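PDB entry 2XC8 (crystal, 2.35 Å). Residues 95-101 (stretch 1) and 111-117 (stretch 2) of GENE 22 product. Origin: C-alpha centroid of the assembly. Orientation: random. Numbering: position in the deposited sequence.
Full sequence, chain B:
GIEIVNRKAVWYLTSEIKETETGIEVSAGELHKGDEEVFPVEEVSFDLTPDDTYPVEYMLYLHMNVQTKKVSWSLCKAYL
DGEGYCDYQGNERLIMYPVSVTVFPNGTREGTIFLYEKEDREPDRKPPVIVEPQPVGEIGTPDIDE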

ATOM      1  N   ILE B  95      16.584  11.985   2.307  1.00 24.41           N
ATOM      2  CA  ILE B  95      16.424  10.773   3.041  1.00 24.10           C
ATOM      3  C   ILE B  95      15.825   9.734   2.146  1.00 29.04           C
ATOM      4  O   ILE B  95      16.370   8.700   2.024  1.00 28.51           O
ATOM      5  CB  ILE B  95      15.570  10.989   4.310  1.00 27.01           C
ATOM      6  CG1 ILE B  95      16.207  12.004   5.255  1.00 27.11           C
ATOM      7  CG2 ILE B  95      15.340   9.727   4.994  1.00 27.60           C
ATOM      8  CD1 ILE B  95      17.554  11.665   5.779  1.00 30.60           C
HETATM    9  N   MSE B  96      14.707  10.029   1.516  1.00 26.41           N
HETATM   10  CA  MSE B  96      14.068   9.096   0.619  1.00 26.57           C
HETATM   11  C   MSE B  96      13.147   9.643  -0.469  1.00 30.86           C
HETATM   12  O   MSE B  96      12.643  10.720  -0.363  1.00 29.62           O
HETATM   13  CB  MSE B  96      13.298   8.040   1.392  1.00 28.83           C
HETATM   14  CG  MSE B  96      12.223   8.567   2.258  1.00 36.17           C
HETATM   15 SE   MSE B  96      11.238   7.353   3.284  1.00 45.40          SE
HETATM   16  CE  MSE B  96      12.573   6.604   4.307  1.00 41.79           C
ATOM     17  N   TYR B  97      12.981   8.872  -1.534  1.00 30.68           N
ATOM     18  CA  TYR B  97      12.067   9.242  -2.608  1.00 30.68           C
ATOM     19  C   TYR B  97      10.908   8.269  -2.580  1.00 32.37           C
ATOM     20  O   TYR B  97      10.885   7.356  -3.354  1.00 31.62           O
ATOM     21  CB  TYR B  97      12.604   9.201  -4.050  1.00 33.36           C
ATOM     22  CG  TYR B  97      14.000   9.625  -4.309  1.00 37.68           C
ATOM     23  CD1 TYR B  97      15.048   8.773  -4.060  1.00 41.32           C
ATOM     24  CD2 TYR B  97      14.277  10.843  -4.895  1.00 38.80           C
ATOM     25  CE1 TYR B  97      16.326   9.143  -4.301  1.00 44.30           C
ATOM     26  CE2 TYR B  97      15.548  11.221  -5.161  1.00 40.72           C
ATOM     27  CZ  TYR B  97      16.580  10.369  -4.863  1.00 51.52           C
ATOM     28  OH  TYR B  97      17.881  10.703  -5.099  1.00 54.46           O
ATOM     29  N   PRO B  98       9.938   8.460  -1.712  1.00 26.95           N
ATOM     30  CA  PRO B  98       8.943   7.381  -1.602  1.00 25.62           C
ATOM     31  C   PRO B  98       7.872   7.320  -2.706  1.00 27.18           C
ATOM     32  O   PRO B  98       7.212   6.290  -2.844  1.00 26.24           O
ATOM     33  CB  PRO B  98       8.298   7.636  -0.234  1.00 27.26           C
ATOM     34  CG  PRO B  98       8.464   9.093  -0.002  1.00 31.90           C
ATOM     35  CD  PRO B  98       9.740   9.506  -0.689  1.00 28.03           C
ATOM     36  N   VAL B  99       7.700   8.395  -3.474  1.00 22.26           N
ATOM     37  CA  VAL B  99       6.700   8.417  -4.555  1.00 21.11           C
ATOM     38  C   VAL B  99       7.287   8.951  -5.867  1.00 25.06           C
ATOM     39  O   VAL B  99       7.896  10.022  -5.896  1.00 24.49           O
ATOM     40  CB  VAL B  99       5.423   9.229  -4.168  1.00 24.38           C
ATOM     41  CG1 VAL B  99       4.381   9.179  -5.284  1.00 24.14           C
ATOM     42  CG2 VAL B  99       4.815   8.717  -2.866  1.00 23.85           C
ATOM     43  N   SER B 100       7.097   8.186  -6.942  1.00 21.80           N
ATOM     44  CA  SER B 100       7.527   8.574  -8.286  1.00 21.98           C
ATOM     45  C   SER B 100       6.507   8.074  -9.308  1.00 25.09           C
ATOM     46  O   SER B 100       6.445   6.877  -9.594  1.00 25.19           O
ATOM     47  CB  SER B 100       8.919   8.005  -8.587  1.00 27.17           C
ATOM     48  OG  SER B 100       9.344   8.349  -9.896  1.00 40.67           O
ATOM     49  N   VAL B 101       5.704   8.992  -9.845  1.00 20.02           N
ATOM     50  CA  VAL B 101       4.588   8.632 -10.728  1.00 19.07           C
ATOM     51  C   VAL B 101       4.533   9.486 -11.998  1.00 22.29           C
ATOM     52  O   VAL B 101       4.692  10.707 -11.946  1.00 20.29           O
ATOM     53  CB  VAL B 101       3.216   8.715  -9.987  1.00 22.34           C
ATOM     54  CG1 VAL B 101       2.066   8.291 -10.898  1.00 22.30           C
ATOM     55  CG2 VAL B 101       3.222   7.860  -8.723  1.00 22.00           C
ATOM     56  N   GLY B 111       3.837   4.222 -12.096  1.00 23.10           N
ATOM     57  CA  GLY B 111       4.876   4.561 -11.133  1.00 22.76           C
ATOM     58  C   GLY B 111       4.993   3.635  -9.941  1.00 26.23           C
ATOM     59  O   GLY B 111       4.549   2.484  -9.982  1.00 25.52           O
ATOM     60  N   THR B 112       5.593   4.154  -8.872  1.00 23.24           N
ATOM     61  CA  THR B 112       5.923   3.358  -7.695  1.00 22.82           C
ATOM     62  C   THR B 112       5.813   4.069  -6.345  1.00 25.54           C
ATOM     63  O   THR B 112       6.167   5.244  -6.213  1.00 23.70           O
ATOM     64  CB  THR B 112       7.389   2.849  -7.758  1.00 29.83           C
ATOM     65  OG1 THR B 112       7.653   2.284  -9.049  1.00 28.83           O
ATOM     66  CG2 THR B 112       7.650   1.794  -6.693  1.00 27.40           C
ATOM     67  N   ILE B 113       5.303   3.338  -5.356  1.00 23.01           N
ATOM     68  CA  ILE B 113       5.216   3.859  -3.996  1.00 23.17           C
ATOM     69  C   ILE B 113       6.237   3.002  -3.246  1.00 29.04           C
ATOM     70  O   ILE B 113       6.098   1.777  -3.171  1.00 29.08           O
ATOM     71  CB  ILE B 113       3.812   3.755  -3.339  1.00 25.80           C
ATOM     72  CG1 ILE B 113       2.871   4.822  -3.908  1.00 25.12           C
ATOM     73  CG2 ILE B 113       3.907   3.896  -1.816  1.00 25.46           C
ATOM     74  CD1 ILE B 113       1.395   4.585  -3.616  1.00 27.39           C
ATOM     75  N   PHE B 114       7.273   3.648  -2.715  1.00 26.52           N
ATOM     76  CA  PHE B 114       8.309   2.957  -1.952  1.00 28.11           C
ATOM     77  C   PHE B 114       7.979   2.986  -0.461  1.00 33.34           C
ATOM     78  O   PHE B 114       7.906   4.058   0.147  1.00 32.90           O
ATOM     79  CB  PHE B 114       9.686   3.584  -2.209  1.00 30.50           C
ATOM     80  CG  PHE B 114      10.221   3.347  -3.598  1.00 32.51           C
ATOM     81  CD1 PHE B 114      10.979   2.214  -3.883  1.00 36.33           C
ATOM     82  CD2 PHE B 114       9.979   4.264  -4.616  1.00 34.34           C
ATOM     83  CE1 PHE B 114      11.480   1.994  -5.166  1.00 37.37           C
ATOM     84  CE2 PHE B 114      10.475   4.053  -5.902  1.00 37.34           C
ATOM     85  CZ  PHE B 114      11.226   2.915  -6.176  1.00 35.97           C
ATOM     86  N   LEU B 115       7.770   1.804   0.115  1.00 30.80           N
ATOM     87  CA  LEU B 115       7.452   1.677   1.536  1.00 31.22           C
ATOM     88  C   LEU B 115       8.615   1.056   2.301  1.00 37.05           C
ATOM     89  O   LEU B 115       8.884  -0.143   2.181  1.00 38.46           O
ATOM     90  CB  LEU B 115       6.173   0.854   1.742  1.00 31.42           C
ATOM     91  CG  LEU B 115       4.836   1.390   1.216  1.00 35.80           C
ATOM     92  CD1 LEU B 115       3.727   0.393   1.502  1.00 36.45           C
ATOM     93  CD2 LEU B 115       4.489   2.750   1.815  1.00 37.79           C
ATOM     94  N   TYR B 116       9.302   1.880   3.089  1.00 33.68           N
ATOM     95  CA  TYR B 116      10.488   1.427   3.811  1.00 34.30           C
ATOM     96  C   TYR B 116      10.107   0.768   5.134  1.00 39.19           C
ATOM     97  O   TYR B 116       9.251   1.258   5.876  1.00 38.70           O
ATOM     98  CB  TYR B 116      11.569   2.514   3.841  1.00 35.31           C
ATOM     99  CG  TYR B 116      12.033   2.900   2.450  1.00 36.20           C
ATOM    100  CD1 TYR B 116      12.964   2.121   1.759  1.00 39.29           C
ATOM    101  CD2 TYR B 116      11.519   4.028   1.814  1.00 35.24           C
ATOM    102  CE1 TYR B 116      13.379   2.468   0.474  1.00 40.07           C
ATOM    103  CE2 TYR B 116      11.928   4.384   0.533  1.00 35.91           C
ATOM    104  CZ  TYR B 116      12.857   3.601  -0.131  1.00 44.01           C
ATOM    105  OH  TYR B 116      13.265   3.950  -1.398  1.00 45.44           O
ATOM    106  N   GLU B 117      10.779  -0.351   5.401  1.00 36.92           N
ATOM    107  CA  GLU B 117      10.502  -1.153   6.584  1.00 37.52           C
ATOM    108  C   GLU B 117      11.710  -1.370   7.501  1.00 42.10           C
ATOM    109  O   GLU B 117      12.855  -1.163   7.088  1.00 41.83           O
ATOM    110  CB  GLU B 117      10.102  -2.492   5.964  1.00 39.46           C
ATOM    111  CG  GLU B 117       8.955  -3.229   6.630  1.00 52.11           C
ATOM    112  CD  GLU B 117       8.630  -4.522   5.892  1.00 71.70           C
ATOM    113  OE1 GLU B 117       9.045  -5.599   6.375  1.00 67.31           O
ATOM    114  OE2 GLU B 117       7.978  -4.463   4.824  1.00 64.11           O
TER

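Two antiparallel strands of the GENE 22 product, residues 95-101 and 111-117, lie side by side with their axes 4.6 Å apart at closest approach and their N-to-C directions 157° apart; together they bury 419 Å², counting both sides. Backbone hydrogen bonds join them from Pro-98 onward, while before that point the contact is made mainly by side chains. Ile-95 stays out of reach of the other strand.

Met-96, a selenomethionine, makes the first contact. Its CA-to-CB bond points toward stretch 2, and with chi angles p, t, p the side chain brings SE to 3.6 Å from CD2 of Tyr-116. SE lies 4.8 Å from the centroid of that ring and 63° off its normal, an oblique selenium-aromatic approach. The long, polarizable side chain is buried and suits a place beside an aromatic ring; Tyr-116, chi1 m, also points toward its partner strand and has 58 Å² covered by it.

Tyr-97 contributes through its backbone: its O lies 3.5 Å from CD2 of Phe-114, whereas the end of its side chain leads away from stretch 2; the residue is exposed and touches a crystal neighbour.

Pro-98 is buried, with 54 Å² covered by stretch 2. Having no amide hydrogen, it cannot donate a backbone hydrogen bond, but its carbonyl accepts one: N of Phe-114 approaches O of Pro-98 to 2.6 Å, nearly linear at 169°. The same oxygen receives a CA-H...O contact from CA of Ile-113 at 3.3 Å and lies at the edge of the Phe-114 ring, near its plane. Phe-114, chi1 m, points toward stretch 1, so its ring lies beside the Tyr-97 and Pro-98 carbonyls.

Val-99 faces Ile-113 in a non-hydrogen-bonded pair, CA to CA 4.8 Å. Both side chains project from the same face of the sheet and both are buried; CG2 of Val-99 meets CG1 of Ile-113 at 4.5 Å, a loose apolar contact between beta-branched residues that favour extended backbone.

Ser-100 and Thr-112 form the hydrogen-bonded pair. N of Ser-100 donates to O of Thr-112 at 3.2 Å, and N of Thr-112 returns the bond to O of Ser-100 at 2.9 Å, closing a ring that fixes the register. Their side chains share the face opposite that of Val-99 and Ile-113. Both residues are partly exposed, a setting in which small hydroxyl side chains are readily accommodated.

Val-101 pairs with Gly-111 without hydrogen bonds, and their CA atoms come within 4.1 Å. Its side chain, chi1 t, returns to the face of Val-99 and is buried, with CG2 at 4.4 Å from N of Thr-112. Glycine fits this close approach: an ideal CB on Gly-111 would clash with O of Ser-100 at 2.3 Å and with CA of Val-101 at 2.7 Å. The bare CA of Gly-111 instead makes a CA-H...O contact with O of Ser-100 at 3.2 Å.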